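Heat shock protein, putative (Plasmodium falciparum, PDB 1Y6Z) probably acts as an Hsp90-family ATP-dependent chaperone that binds unfolded proteins, represented here by its middle domain alone. Local coordinates at residues 6-11 and 77-82; 45-50 and 122-127; 191-196 and 230-235; 205-210 and 219-224. One frame throughout, in Å; residues are numbered along the deposited sequence.

Interaction 1: 6-11 and 77-82; sequences IWKQDE and VKRVFI
Lys8 and Arg79 meet in a small contact near the surface, where the chain ahead of helix 16-27 passes the hairpin turn joining strands 73-77 and 80-83. No hydrogen bond links 6-11 to 77-82; the ammonium end of Lys8 lies against the aliphatic CG and CD of Arg79. Lys8 NZ is 3.3 Å from Arg79 CD, with Arg79 CG slightly farther off, and the two chains pass at a slant. The bend of Arg79 at chi3 (37°) swings its guanidinium away from the lysine, leaving Lys8 NZ 4.5 Å from Arg79 NE. Trp7, from the buried side, brings its indole NE1 to 4.4 Å from Arg79 CG, a loose approach.

What ties the two regions together more firmly is Asp102 on strand 98-103. One carboxylate oxygen accepts a hydrogen bond from Trp7 NE1, the other from the backbone N of Arg79, and the Lys8 side chain also touches this residue. Its negative charge would be expected to ease the nearness of the two cationic side chains.

The turn itself is closed by paired backbone bonds: Val77 N to Val80 O at 2.9 Å, and Val80 N to Val77 O at 2.6 Å. Lys78 and Arg79 are its two central residues, making a type I' turn characteristic of two-residue beta hairpins, here at the margin of the mixed sheet of the Hsp90 middle domain.

Interaction 2: 45-50 and 122-127; sequences ISFNSI and SIINKR
Phe47 presents a ring face to Ile124 and a ring edge to Arg127. Ile124 CG2 sits almost squarely over the ring, 4.0 Å from the Phe47 centroid and 8° off its normal, a CH-pi contact. The CG1 branch of Ile124 lies over the same face, above its CD2-CE2 margin, 3.6 Å from Phe47 CD2. At the far end of the ring, Arg127 CB comes in near the ring plane, 3.9 Å from Phe47 CZ, with CG equally close. Beyond this the arginine chain bends at chi2 (41°); its guanidinium is turned steeply to the ring, the planes 78° apart, and NE makes a salt bridge to Glu195 of the second subunit. Ile45, which follows a cis peptide bond, adds a lighter touch: its CG1 is 4.3 Å from Ile123 CG2. Glu195 of the second subunit packs against both of these isoleucines. Ile124 also rests on Val101 and Ser103 of the next strand. This is the apolar packing of a helix, 121-141, across one face of a mixed beta sheet, as in an alpha/beta layered domain.

Interaction 3: 191-196 and 230-235; sequences DSYIEN and DVLFSL
Tyr193 reaches from helix 190-195 to Asp230 and Leu232, at strand 231-234, and the tight part of the contact is built round its ring. Its hydroxyl donates a short hydrogen bond to the backbone carbonyl, Tyr193 OH to Asp230 O at 2.5 Å, from 42° out of the carbonyl plane. The same hydroxyl meets Tyr205 N in a further hydrogen bond. With CG anti to the backbone N (chi1 -178°), the ring extends from the helix and sets its edge against the Asp230-Val231 peptide. Asp230 CB lies 3.7 Å from Tyr193 CE1, and Leu232 CD2 packs obliquely at 3.6 Å from Tyr193 CD1. The carboxylate of Asp230 is held too: OD1 takes Val231 N at 2.8 Å and also Asn182 N, while OD2 bonds Ser180 OG. Looser by far is exposed Asn196, its side chain 6.1 Å from the strand segment. Ile194 faces the second subunit, packing on its Arg127. A short helix packed beside a parallel sheet is consistent with the alpha/beta architecture of the Hsp90 middle domain.

Interaction 4: 205-210 and 219-224; sequences YYISGE and PSLEKL
Ile207 points from strand 204-208 toward the residues leading into helix 222-226, and its side chain makes the deeper half of the contact. At CB the chain forks. The CG2 branch packs on Val231 of the adjacent strand. CG1 lies anti to the backbone N (chi1 -176°) and serves as the stalk that carries CD1 outward. The terminal methyl makes the close contacts: Ile207 CD1 is 3.4 Å from Ser220 OG and 3.7 Å from Leu221 CG, meeting the forked leucine end tip to tip. Ser220 OG itself is hydrogen-bonded to Ser218 OG. One helical turn on, Leu224 CD2 sits over one face of Tyr205, 3.7 Å from the ring centroid and 6° off the normal, in a CH-pi contact; Leu224 CD1 lies above the ring's CG-CD2 margin, 4.0 Å from Tyr205 CD2. Strand 204-208 is the middle of three parallel strands, between 231-234 and 256-258; helix 222-226 and the residues leading into it lie against the face carrying Tyr205 and Ile207, while Tyr206 faces helix 237-249.

The four contacts fall into two pairs at opposite ends of an elongated domain. Interactions 1 and 2, with centres about 13 Å apart, touch and reach the same five-stranded mixed sheet; along the chain their segments alternate. Interactions 3 and 4, about 12 Å apart, share the parallel sheet, in which strands 204-208 and 231-234 are neighbours, and interaction 4 is nested inside the loop closed by interaction 3. Between the pairs the centres lie about 36 to 53 Å apart, without touching. This is consistent with two alpha/beta units in series, as in Hsp90 middle domains. Interactions 2 and 3 both meet the second subunit, placing both units at that interface.

Interaction 1: 6-11 and 77-82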
loop_
_atom_site.group_PDB
_atom_site.type_symbol
_atom_site.label_atom_id
_atom_site.label_comp_id
_atom_site.label_asym_id
_atom_site.label_seq_id
_atom_site.Cartn_x
_atom_site.Cartn_y
_atom_site.Cartn_z
ATOM N N ILE B 6 -19.040 -20.707 -5.093
ATOM C CA ILE B 6 -17.657 -20.447 -5.530
ATOM C C ILE B 6 -16.791 -19.806 -4.422
ATOM O O ILE B 6 -15.670 -20.245 -4.214
ATOM C CB ILE B 6 -17.598 -19.627 -6.847
ATOM C CG1 ILE B 6 -16.152 -19.451 -7.345
ATOM C CG2 ILE B 6 -18.232 -18.265 -6.646
ATOM C CD1 ILE B 6 -16.036 -19.031 -8.832
ATOM N N TRP B 7 -17.340 -18.822 -3.699
ATOM C CA TRP B 7 -16.597 -18.053 -2.680
ATOM C C TRP B 7 -16.165 -18.806 -1.443
ATOM O O TRP B 7 -15.449 -18.237 -0.597
ATOM C CB TRP B 7 -17.358 -16.801 -2.250
ATOM C CG TRP B 7 -18.713 -17.059 -1.585
ATOM C CD1 TRP B 7 -18.960 -17.293 -0.252
ATOM C CD2 TRP B 7 -19.990 -17.013 -2.225
ATOM N NE1 TRP B 7 -20.305 -17.447 -0.038
ATOM C CE2 TRP B 7 -20.966 -17.261 -1.227
ATOM C CE3 TRP B 7 -20.408 -16.808 -3.545
ATOM C CZ2 TRP B 7 -22.322 -17.300 -1.513
ATOM C CZ3 TRP B 7 -21.768 -16.841 -3.833
ATOM C CH2 TRP B 7 -22.704 -17.087 -2.823
ATOM N N LYS B 8 -16.607 -20.067 -1.364
ATOM C CA LYS B 8 -16.310 -20.990 -0.278
ATOM C C LYS B 8 -15.351 -22.098 -0.711
ATOM O O LYS B 8 -14.695 -22.721 0.130
ATOM C CB LYS B 8 -17.608 -21.596 0.249
ATOM C CG LYS B 8 -17.858 -21.258 1.704
ATOM C CD LYS B 8 -18.415 -19.862 1.902
ATOM C CE LYS B 8 -18.637 -19.611 3.370
ATOM N NZ LYS B 8 -19.359 -20.798 3.950
ATOM N N GLN B 9 -15.307 -22.349 -2.022
ATOM C CA GLN B 9 -14.278 -23.153 -2.638
ATOM C C GLN B 9 -12.892 -22.469 -2.497
ATOM O O GLN B 9 -12.786 -21.239 -2.419
ATOM C CB GLN B 9 -14.625 -23.383 -4.115
ATOM C CG GLN B 9 -16.094 -23.803 -4.361
ATOM C CD GLN B 9 -16.351 -24.289 -5.790
ATOM O OE1 GLN B 9 -15.621 -25.123 -6.311
ATOM N NE2 GLN B 9 -17.402 -23.763 -6.424
ATOM N N ASP B 10 -11.830 -23.258 -2.456
ATOM C CA ASP B 10 -10.476 -22.674 -2.377
ATOM C C ASP B 10 -10.093 -22.146 -3.753
ATOM O O ASP B 10 -10.231 -22.840 -4.740
ATOM C CB ASP B 10 -9.470 -23.720 -1.940
ATOM C CG ASP B 10 -9.342 -24.838 -2.950
ATOM O OD1 ASP B 10 -10.373 -25.126 -3.629
ATOM O OD2 ASP B 10 -8.220 -25.415 -3.080
ATOM N N GLU B 11 -9.588 -20.926 -3.817
ATOM C CA GLU B 11 -9.217 -20.349 -5.097
ATOM C C GLU B 11 -8.295 -21.248 -5.938
ATOM O O GLU B 11 -8.292 -21.136 -7.155
ATOM C CB GLU B 11 -8.616 -18.953 -4.910
ATOM C CG GLU B 11 -7.455 -18.883 -3.889
ATOM C CD GLU B 11 -7.870 -19.215 -2.474
ATOM O OE1 GLU B 11 -6.990 -19.717 -1.713
ATOM O OE2 GLU B 11 -9.053 -18.967 -2.121
ATOM N N VAL B 77 -25.344 -13.976 4.159
ATOM C CA VAL B 77 -25.013 -14.366 5.531
ATOM C C VAL B 77 -25.173 -15.881 5.516
ATOM O O VAL B 77 -26.128 -16.401 4.923
ATOM C CB VAL B 77 -25.920 -13.670 6.599
ATOM C CG1 VAL B 77 -25.526 -14.062 8.004
ATOM C CG2 VAL B 77 -25.806 -12.156 6.488
ATOM N N LYS B 78 -24.212 -16.583 6.104
ATOM C CA LYS B 78 -24.203 -18.052 6.134
ATOM C C LYS B 78 -24.659 -18.665 4.808
ATOM O O LYS B 78 -25.398 -19.661 4.778
ATOM C CB LYS B 78 -25.042 -18.594 7.313
ATOM C CG LYS B 78 -24.765 -17.952 8.682
ATOM C CD LYS B 78 -25.732 -18.479 9.756
ATOM C CE LYS B 78 -25.211 -18.219 11.175
ATOM N NZ LYS B 78 -25.814 -19.206 12.161
ATOM N N ARG B 79 -24.193 -18.056 3.713
ATOM C CA ARG B 79 -24.483 -18.471 2.319
ATOM C C ARG B 79 -25.915 -18.230 1.842
ATOM O O ARG B 79 -26.277 -18.607 0.737
ATOM C CB ARG B 79 -24.018 -19.906 2.047
ATOM C CG ARG B 79 -22.622 -20.173 2.578
ATOM C CD ARG B 79 -22.235 -21.641 2.570
ATOM N NE ARG B 79 -22.761 -22.331 1.396
ATOM C CZ ARG B 79 -23.727 -23.239 1.439
ATOM N NH1 ARG B 79 -24.156 -23.806 0.315
ATOM N NH2 ARG B 79 -24.268 -23.577 2.606
ATOM N N VAL B 80 -26.730 -17.545 2.637
ATOM C CA VAL B 80 -28.017 -17.124 2.082
ATOM C C VAL B 80 -27.958 -15.683 1.633
ATOM O O VAL B 80 -27.490 -14.813 2.364
ATOM C CB VAL B 80 -29.283 -17.382 3.011
ATOM C CG1 VAL B 80 -29.286 -18.807 3.550
ATOM C CG2 VAL B 80 -29.350 -16.399 4.102
ATOM N N PHE B 81 -28.460 -15.455 0.432
ATOM C CA PHE B 81 -28.557 -14.128 -0.120
ATOM C C PHE B 81 -29.501 -13.252 0.698
ATOM O O PHE B 81 -30.652 -13.643 0.977
ATOM C CB PHE B 81 -29.024 -14.190 -1.566
ATOM C CG PHE B 81 -29.191 -12.833 -2.200
ATOM C CD1 PHE B 81 -28.091 -11.957 -2.313
ATOM C CD2 PHE B 81 -30.449 -12.418 -2.681
ATOM C CE1 PHE B 81 -28.245 -10.703 -2.887
ATOM C CE2 PHE B 81 -30.601 -11.184 -3.270
ATOM C CZ PHE B 81 -29.503 -10.311 -3.381
ATOM N N ILE B 82 -28.999 -12.082 1.095
ATOM C CA ILE B 82 -29.775 -11.105 1.848
ATOM C C ILE B 82 -30.331 -9.996 0.957
ATOM O O ILE B 82 -31.552 -9.829 0.835
ATOM C CB ILE B 82 -28.977 -10.520 3.013
ATOM C CG1 ILE B 82 -28.413 -11.645 3.892
ATOM C CG2 ILE B 82 -29.835 -9.534 3.826
ATOM C CD1 ILE B 82 -28.584 -11.411 5.336
#

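Interaction 2: 45-50 and 122-127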
loop_
_atom_site.group_PDB
_atom_site.type_symbol
_atom_site.label_atom_id
_atom_site.label_comp_id
_atom_site.label_asym_id
_atom_site.label_seq_id
_atom_site.Cartn_x
_atom_site.Cartn_y
_atom_site.Cartn_z
ATOM N N ILE B 45 -15.166 -11.768 12.722
ATOM C CA ILE B 45 -14.111 -11.457 11.704
ATOM C C ILE B 45 -14.293 -12.248 10.387
ATOM O O ILE B 45 -13.881 -11.781 9.317
ATOM C CB ILE B 45 -12.637 -11.086 12.154
ATOM C CG1 ILE B 45 -12.399 -9.596 11.862
ATOM C CG2 ILE B 45 -11.580 -11.863 11.374
ATOM C CD1 ILE B 45 -11.469 -8.899 12.795
ATOM N N SER B 46 -14.981 -13.378 10.458
ATOM C CA SER B 46 -15.012 -14.290 9.344
ATOM C C SER B 46 -15.930 -13.882 8.177
ATOM O O SER B 46 -17.156 -13.720 8.332
ATOM C CB SER B 46 -15.327 -15.691 9.820
ATOM O OG SER B 46 -14.276 -16.543 9.419
ATOM N N PHE B 47 -15.315 -13.731 6.998
ATOM C CA PHE B 47 -16.084 -13.501 5.762
ATOM C C PHE B 47 -15.242 -13.896 4.534
ATOM O O PHE B 47 -13.999 -14.005 4.618
ATOM C CB PHE B 47 -16.642 -12.062 5.689
ATOM C CG PHE B 47 -15.599 -10.994 5.416
ATOM C CD1 PHE B 47 -15.202 -10.702 4.103
ATOM C CD2 PHE B 47 -15.009 -10.295 6.456
ATOM C CE1 PHE B 47 -14.233 -9.731 3.850
ATOM C CE2 PHE B 47 -14.015 -9.315 6.212
ATOM C CZ PHE B 47 -13.653 -9.021 4.905
ATOM N N ASN B 48 -15.946 -14.155 3.438
ATOM C CA ASN B 48 -15.362 -14.412 2.122
ATOM C C ASN B 48 -15.755 -13.276 1.193
ATOM O O ASN B 48 -16.815 -12.706 1.349
ATOM C CB ASN B 48 -15.954 -15.681 1.540
ATOM C CG ASN B 48 -15.882 -16.844 2.479
ATOM O OD1 ASN B 48 -14.815 -17.444 2.668
ATOM N ND2 ASN B 48 -17.037 -17.218 3.047
ATOM N N SER B 49 -14.915 -12.929 0.218
ATOM C CA SER B 49 -15.345 -11.908 -0.715
ATOM C C SER B 49 -14.747 -12.198 -2.069
ATOM O O SER B 49 -13.669 -12.752 -2.160
ATOM C CB SER B 49 -14.998 -10.489 -0.263
ATOM O OG SER B 49 -15.620 -9.466 -1.065
ATOM N N ILE B 50 -15.513 -11.918 -3.108
ATOM C CA ILE B 50 -14.908 -11.888 -4.457
ATOM C C ILE B 50 -15.345 -10.540 -4.987
ATOM O O ILE B 50 -16.546 -10.243 -4.942
ATOM C CB ILE B 50 -15.414 -13.004 -5.425
ATOM C CG1 ILE B 50 -15.341 -14.396 -4.792
ATOM C CG2 ILE B 50 -14.593 -12.906 -6.765
ATOM C CD1 ILE B 50 -15.888 -15.531 -5.670
ATOM N N SER B 122 -18.166 -1.961 9.447
ATOM C CA SER B 122 -17.124 -1.010 9.220
ATOM C C SER B 122 -15.781 -1.717 8.925
ATOM O O SER B 122 -15.000 -1.259 8.104
ATOM C CB SER B 122 -17.004 -0.161 10.462
ATOM O OG SER B 122 -16.170 0.945 10.244
ATOM N N ILE B 123 -15.524 -2.803 9.640
ATOM C CA ILE B 123 -14.338 -3.619 9.435
ATOM C C ILE B 123 -14.365 -4.270 8.045
ATOM O O ILE B 123 -13.375 -4.253 7.308
ATOM C CB ILE B 123 -14.287 -4.701 10.507
ATOM C CG1 ILE B 123 -13.702 -4.085 11.794
ATOM C CG2 ILE B 123 -13.520 -5.933 10.013
ATOM C CD1 ILE B 123 -14.135 -4.781 13.032
ATOM N N ILE B 124 -15.506 -4.853 7.705
ATOM C CA ILE B 124 -15.642 -5.471 6.385
ATOM C C ILE B 124 -15.438 -4.405 5.284
ATOM O O ILE B 124 -14.675 -4.642 4.333
ATOM C CB ILE B 124 -16.967 -6.272 6.222
ATOM C CG1 ILE B 124 -16.988 -7.445 7.222
ATOM C CG2 ILE B 124 -17.093 -6.822 4.790
ATOM C CD1 ILE B 124 -18.321 -8.165 7.324
ATOM N N ASN B 125 -16.109 -3.256 5.421
ATOM C CA ASN B 125 -15.975 -2.141 4.498
ATOM C C ASN B 125 -14.526 -1.719 4.285
ATOM O O ASN B 125 -14.079 -1.531 3.150
ATOM C CB ASN B 125 -16.790 -0.938 4.975
ATOM C CG ASN B 125 -18.296 -1.186 4.902
ATOM O OD1 ASN B 125 -19.081 -0.456 5.507
ATOM N ND2 ASN B 125 -18.697 -2.256 4.194
ATOM N N LYS B 126 -13.800 -1.540 5.390
ATOM C CA LYS B 126 -12.400 -1.143 5.307
ATOM C C LYS B 126 -11.525 -2.127 4.532
ATOM O O LYS B 126 -10.696 -1.706 3.781
ATOM C CB LYS B 126 -11.828 -0.927 6.729
ATOM C CG LYS B 126 -10.635 0.034 6.695
ATOM C CD LYS B 126 -9.773 -0.086 7.956
ATOM C CE LYS B 126 -8.326 0.237 7.594
ATOM N NZ LYS B 126 -7.541 0.593 8.817
ATOM N N ARG B 127 -11.729 -3.428 4.740
ATOM C CA ARG B 127 -10.953 -4.513 4.116
ATOM C C ARG B 127 -11.280 -4.517 2.615
ATOM O O ARG B 127 -10.421 -4.744 1.767
ATOM C CB ARG B 127 -11.445 -5.839 4.666
ATOM C CG ARG B 127 -10.588 -6.715 5.644
ATOM C CD ARG B 127 -9.849 -6.019 6.713
ATOM N NE ARG B 127 -9.586 -6.868 7.913
ATOM C CZ ARG B 127 -8.849 -7.987 7.957
ATOM N NH1 ARG B 127 -8.659 -8.616 9.130
ATOM N NH2 ARG B 127 -8.285 -8.497 6.861
#

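Interaction 3: 191-196 and 230-235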
loop_
_atom_site.group_PDB
_atom_site.type_symbol
_atom_site.label_atom_id
_atom_site.label_comp_id
_atom_site.label_asym_id
_atom_site.label_seq_id
_atom_site.Cartn_x
_atom_site.Cartn_y
_atom_site.Cartn_z
ATOM N N ASP B 191 3.134 10.744 -10.303
ATOM C CA ASP B 191 4.507 10.400 -9.892
ATOM C C ASP B 191 5.486 10.595 -11.062
ATOM O O ASP B 191 6.638 10.987 -10.847
ATOM C CB ASP B 191 4.572 8.965 -9.381
ATOM C CG ASP B 191 3.793 8.759 -8.078
ATOM O OD1 ASP B 191 3.384 7.616 -7.864
ATOM O OD2 ASP B 191 3.606 9.686 -7.234
ATOM N N SER B 192 5.026 10.353 -12.278
ATOM C CA SER B 192 5.835 10.551 -13.447
ATOM C C SER B 192 6.061 12.043 -13.687
ATOM O O SER B 192 7.168 12.434 -14.053
ATOM C CB SER B 192 5.246 9.909 -14.691
ATOM O OG SER B 192 5.153 8.501 -14.561
ATOM N N TYR B 193 5.023 12.848 -13.454
ATOM C CA TYR B 193 5.184 14.297 -13.457
ATOM C C TYR B 193 6.255 14.707 -12.458
ATOM O O TYR B 193 7.134 15.494 -12.803
ATOM C CB TYR B 193 3.871 15.040 -13.184
ATOM C CG TYR B 193 3.946 16.570 -13.217
ATOM C CD1 TYR B 193 3.332 17.301 -14.234
ATOM C CD2 TYR B 193 4.600 17.279 -12.209
ATOM C CE1 TYR B 193 3.356 18.692 -14.234
ATOM C CE2 TYR B 193 4.674 18.662 -12.239
ATOM C CZ TYR B 193 4.060 19.362 -13.243
ATOM O OH TYR B 193 4.145 20.752 -13.208
ATOM N N ILE B 194 6.129 14.241 -11.217
ATOM C CA ILE B 194 7.088 14.558 -10.163
ATOM C C ILE B 194 8.528 14.214 -10.596
ATOM O O ILE B 194 9.432 15.028 -10.417
ATOM C CB ILE B 194 6.751 13.849 -8.829
ATOM C CG1 ILE B 194 5.512 14.504 -8.190
ATOM C CG2 ILE B 194 7.976 13.900 -7.865
ATOM C CD1 ILE B 194 4.898 13.753 -7.019
ATOM N N GLU B 195 8.695 13.017 -11.178
ATOM C CA GLU B 195 9.945 12.492 -11.762
ATOM C C GLU B 195 10.580 13.456 -12.762
ATOM O O GLU B 195 11.806 13.611 -12.818
ATOM C CB GLU B 195 9.643 11.121 -12.417
ATOM C CG GLU B 195 10.268 10.822 -13.795
ATOM C CD GLU B 195 9.626 9.625 -14.576
ATOM O OE1 GLU B 195 9.576 9.691 -15.822
ATOM O OE2 GLU B 195 9.196 8.603 -13.980
ATOM N N ASN B 196 9.724 14.108 -13.536
ATOM C CA ASN B 196 10.139 14.967 -14.630
ATOM C C ASN B 196 10.302 16.432 -14.251
ATOM O O ASN B 196 10.548 17.246 -15.112
ATOM C CB ASN B 196 9.176 14.814 -15.810
ATOM C CG ASN B 196 9.448 13.575 -16.617
ATOM O OD1 ASN B 196 10.592 13.344 -17.037
ATOM N ND2 ASN B 196 8.408 12.750 -16.834
ATOM N N ASP B 230 6.348 21.357 -16.983
ATOM C CA ASP B 230 5.118 20.734 -17.472
ATOM C C ASP B 230 3.929 21.255 -16.685
ATOM O O ASP B 230 4.065 21.681 -15.534
ATOM C CB ASP B 230 5.192 19.187 -17.452
ATOM C CG ASP B 230 4.127 18.527 -18.363
ATOM O OD1 ASP B 230 3.509 19.227 -19.183
ATOM O OD2 ASP B 230 3.933 17.287 -18.273
ATOM N N VAL B 231 2.758 21.205 -17.323
ATOM C CA VAL B 231 1.503 21.587 -16.725
ATOM C C VAL B 231 0.453 20.563 -17.146
ATOM O O VAL B 231 0.276 20.271 -18.325
ATOM C CB VAL B 231 1.023 22.973 -17.214
ATOM C CG1 VAL B 231 -0.355 23.325 -16.654
ATOM C CG2 VAL B 231 1.995 24.034 -16.772
ATOM N N LEU B 232 -0.274 20.050 -16.161
ATOM C CA LEU B 232 -1.371 19.112 -16.449
ATOM C C LEU B 232 -2.605 19.853 -16.916
ATOM O O LEU B 232 -2.833 20.994 -16.513
ATOM C CB LEU B 232 -1.774 18.370 -15.177
ATOM C CG LEU B 232 -0.602 17.781 -14.408
ATOM C CD1 LEU B 232 -1.110 17.466 -12.961
ATOM C CD2 LEU B 232 -0.101 16.596 -15.219
ATOM N N PHE B 233 -3.433 19.175 -17.703
ATOM C CA PHE B 233 -4.697 19.760 -18.145
ATOM C C PHE B 233 -5.920 19.239 -17.370
ATOM O O PHE B 233 -6.126 18.026 -17.256
ATOM C CB PHE B 233 -4.892 19.474 -19.637
ATOM C CG PHE B 233 -3.781 20.000 -20.535
ATOM C CD1 PHE B 233 -3.465 19.334 -21.714
ATOM C CD2 PHE B 233 -3.060 21.153 -20.203
ATOM C CE1 PHE B 233 -2.442 19.815 -22.561
ATOM C CE2 PHE B 233 -2.022 21.637 -21.037
ATOM C CZ PHE B 233 -1.718 20.978 -22.193
ATOM N N SER B 234 -6.706 20.171 -16.833
ATOM C CA SER B 234 -8.052 19.910 -16.330
ATOM C C SER B 234 -9.077 20.183 -17.465
ATOM O O SER B 234 -9.134 21.267 -18.056
ATOM C CB SER B 234 -8.320 20.729 -15.066
ATOM O OG SER B 234 -9.690 20.719 -14.695
ATOM N N LEU B 235 -9.838 19.161 -17.823
ATOM C CA LEU B 235 -10.783 19.301 -18.916
ATOM C C LEU B 235 -12.230 19.112 -18.438
ATOM O O LEU B 235 -13.167 19.303 -19.201
ATOM C CB LEU B 235 -10.414 18.367 -20.062
ATOM C CG LEU B 235 -8.951 18.326 -20.561
ATOM C CD1 LEU B 235 -8.750 17.251 -21.596
ATOM C CD2 LEU B 235 -8.416 19.666 -21.116
#

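Interaction 4: 205-210 and 219-224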
loop_
_atom_site.group_PDB
_atom_site.type_symbol
_atom_site.label_atom_id
_atom_site.label_comp_id
_atom_site.label_asym_id
_atom_site.label_seq_id
_atom_site.Cartn_x
_atom_site.Cartn_y
_atom_site.Cartn_z
ATOM N N TYR B 205 1.861 21.957 -11.515
ATOM C CA TYR B 205 0.933 22.956 -12.060
ATOM C C TYR B 205 -0.141 22.294 -12.853
ATOM O O TYR B 205 0.114 21.279 -13.452
ATOM C CB TYR B 205 1.665 23.974 -12.950
ATOM C CG TYR B 205 2.676 24.772 -12.165
ATOM C CD1 TYR B 205 4.017 24.337 -12.042
ATOM C CD2 TYR B 205 2.287 25.934 -11.500
ATOM C CE1 TYR B 205 4.947 25.078 -11.280
ATOM C CE2 TYR B 205 3.195 26.680 -10.753
ATOM C CZ TYR B 205 4.517 26.254 -10.654
ATOM O OH TYR B 205 5.375 27.007 -9.890
ATOM N N TYR B 206 -1.336 22.882 -12.857
ATOM C CA TYR B 206 -2.366 22.512 -13.820
ATOM C C TYR B 206 -3.135 23.711 -14.372
ATOM O O TYR B 206 -3.079 24.782 -13.808
ATOM C CB TYR B 206 -3.342 21.489 -13.212
ATOM C CG TYR B 206 -4.348 22.053 -12.253
ATOM C CD1 TYR B 206 -5.624 22.408 -12.696
ATOM C CD2 TYR B 206 -4.049 22.187 -10.908
ATOM C CE1 TYR B 206 -6.565 22.903 -11.821
ATOM C CE2 TYR B 206 -4.992 22.703 -10.018
ATOM C CZ TYR B 206 -6.245 23.051 -10.500
ATOM O OH TYR B 206 -7.187 23.535 -9.634
ATOM N N ILE B 207 -3.861 23.499 -15.463
ATOM C CA ILE B 207 -4.640 24.580 -16.117
ATOM C C ILE B 207 -5.985 24.114 -16.699
ATOM O O ILE B 207 -6.020 23.226 -17.567
ATOM C CB ILE B 207 -3.807 25.306 -17.220
ATOM C CG1 ILE B 207 -4.596 26.483 -17.824
ATOM C CG2 ILE B 207 -3.326 24.343 -18.348
ATOM C CD1 ILE B 207 -3.701 27.554 -18.457
ATOM N N SER B 208 -7.079 24.729 -16.230
ATOM C CA SER B 208 -8.396 24.544 -16.870
ATOM C C SER B 208 -8.313 24.704 -18.397
ATOM O O SER B 208 -7.950 25.782 -18.919
ATOM C CB SER B 208 -9.434 25.511 -16.291
ATOM O OG SER B 208 -9.668 25.267 -14.906
ATOM N N GLY B 209 -8.621 23.618 -19.102
ATOM C CA GLY B 209 -8.627 23.585 -20.551
ATOM C C GLY B 209 -10.016 23.240 -21.058
ATOM O O GLY B 209 -10.897 22.828 -20.281
ATOM N N GLU B 210 -10.207 23.426 -22.364
ATOM C CA GLU B 210 -11.481 23.190 -23.030
ATOM C C GLU B 210 -11.367 21.925 -23.871
ATOM O O GLU B 210 -12.336 21.176 -24.030
ATOM C CB GLU B 210 -11.836 24.410 -23.899
ATOM C CG GLU B 210 -13.084 24.295 -24.770
ATOM C CD GLU B 210 -14.395 24.335 -23.981
ATOM O OE1 GLU B 210 -15.433 23.961 -24.576
ATOM O OE2 GLU B 210 -14.394 24.733 -22.791
ATOM N N PRO B 219 -2.485 31.710 -23.194
ATOM C CA PRO B 219 -1.596 32.836 -22.858
ATOM C C PRO B 219 -1.063 32.798 -21.424
ATOM O O PRO B 219 0.135 33.023 -21.212
ATOM C CB PRO B 219 -2.508 34.052 -23.052
ATOM C CG PRO B 219 -3.464 33.594 -24.120
ATOM C CD PRO B 219 -3.780 32.189 -23.708
ATOM N N SER B 220 -1.941 32.516 -20.459
ATOM C CA SER B 220 -1.571 32.351 -19.042
ATOM C C SER B 220 -0.456 31.330 -18.790
ATOM O O SER B 220 0.092 31.267 -17.706
ATOM C CB SER B 220 -2.812 31.958 -18.231
ATOM O OG SER B 220 -3.527 30.925 -18.902
ATOM N N LEU B 221 -0.112 30.548 -19.809
ATOM C CA LEU B 221 0.948 29.541 -19.718
ATOM C C LEU B 221 2.365 30.051 -20.022
ATOM O O LEU B 221 3.345 29.358 -19.715
ATOM C CB LEU B 221 0.621 28.355 -20.626
ATOM C CG LEU B 221 -0.370 27.347 -20.028
ATOM C CD1 LEU B 221 -0.763 26.344 -21.088
ATOM C CD2 LEU B 221 0.189 26.659 -18.752
ATOM N N GLU B 222 2.481 31.249 -20.614
ATOM C CA GLU B 222 3.782 31.776 -21.052
ATOM C C GLU B 222 4.948 31.668 -20.048
ATOM O O GLU B 222 5.990 31.128 -20.409
ATOM C CB GLU B 222 3.660 33.228 -21.553
ATOM C CG GLU B 222 4.426 33.503 -22.854
ATOM C CD GLU B 222 5.945 33.351 -22.765
ATOM O OE1 GLU B 222 6.449 32.206 -22.935
ATOM O OE2 GLU B 222 6.640 34.392 -22.570
ATOM N N LYS B 223 4.776 32.164 -18.818
ATOM C CA LYS B 223 5.856 32.078 -17.818
ATOM C C LYS B 223 6.259 30.653 -17.483
ATOM O O LYS B 223 7.451 30.349 -17.338
ATOM C CB LYS B 223 5.565 32.823 -16.510
ATOM C CG LYS B 223 6.590 32.422 -15.371
ATOM C CD LYS B 223 6.565 33.328 -14.135
ATOM C CE LYS B 223 6.936 32.568 -12.831
ATOM N NZ LYS B 223 8.212 32.973 -12.137
ATOM N N LEU B 224 5.261 29.783 -17.370
ATOM C CA LEU B 224 5.554 28.378 -17.139
ATOM C C LEU B 224 6.265 27.743 -18.309
ATOM O O LEU B 224 7.244 27.050 -18.098
ATOM C CB LEU B 224 4.291 27.597 -16.705
ATOM C CG LEU B 224 3.807 28.097 -15.343
ATOM C CD1 LEU B 224 2.411 27.624 -15.080
ATOM C CD2 LEU B 224 4.744 27.666 -14.181
#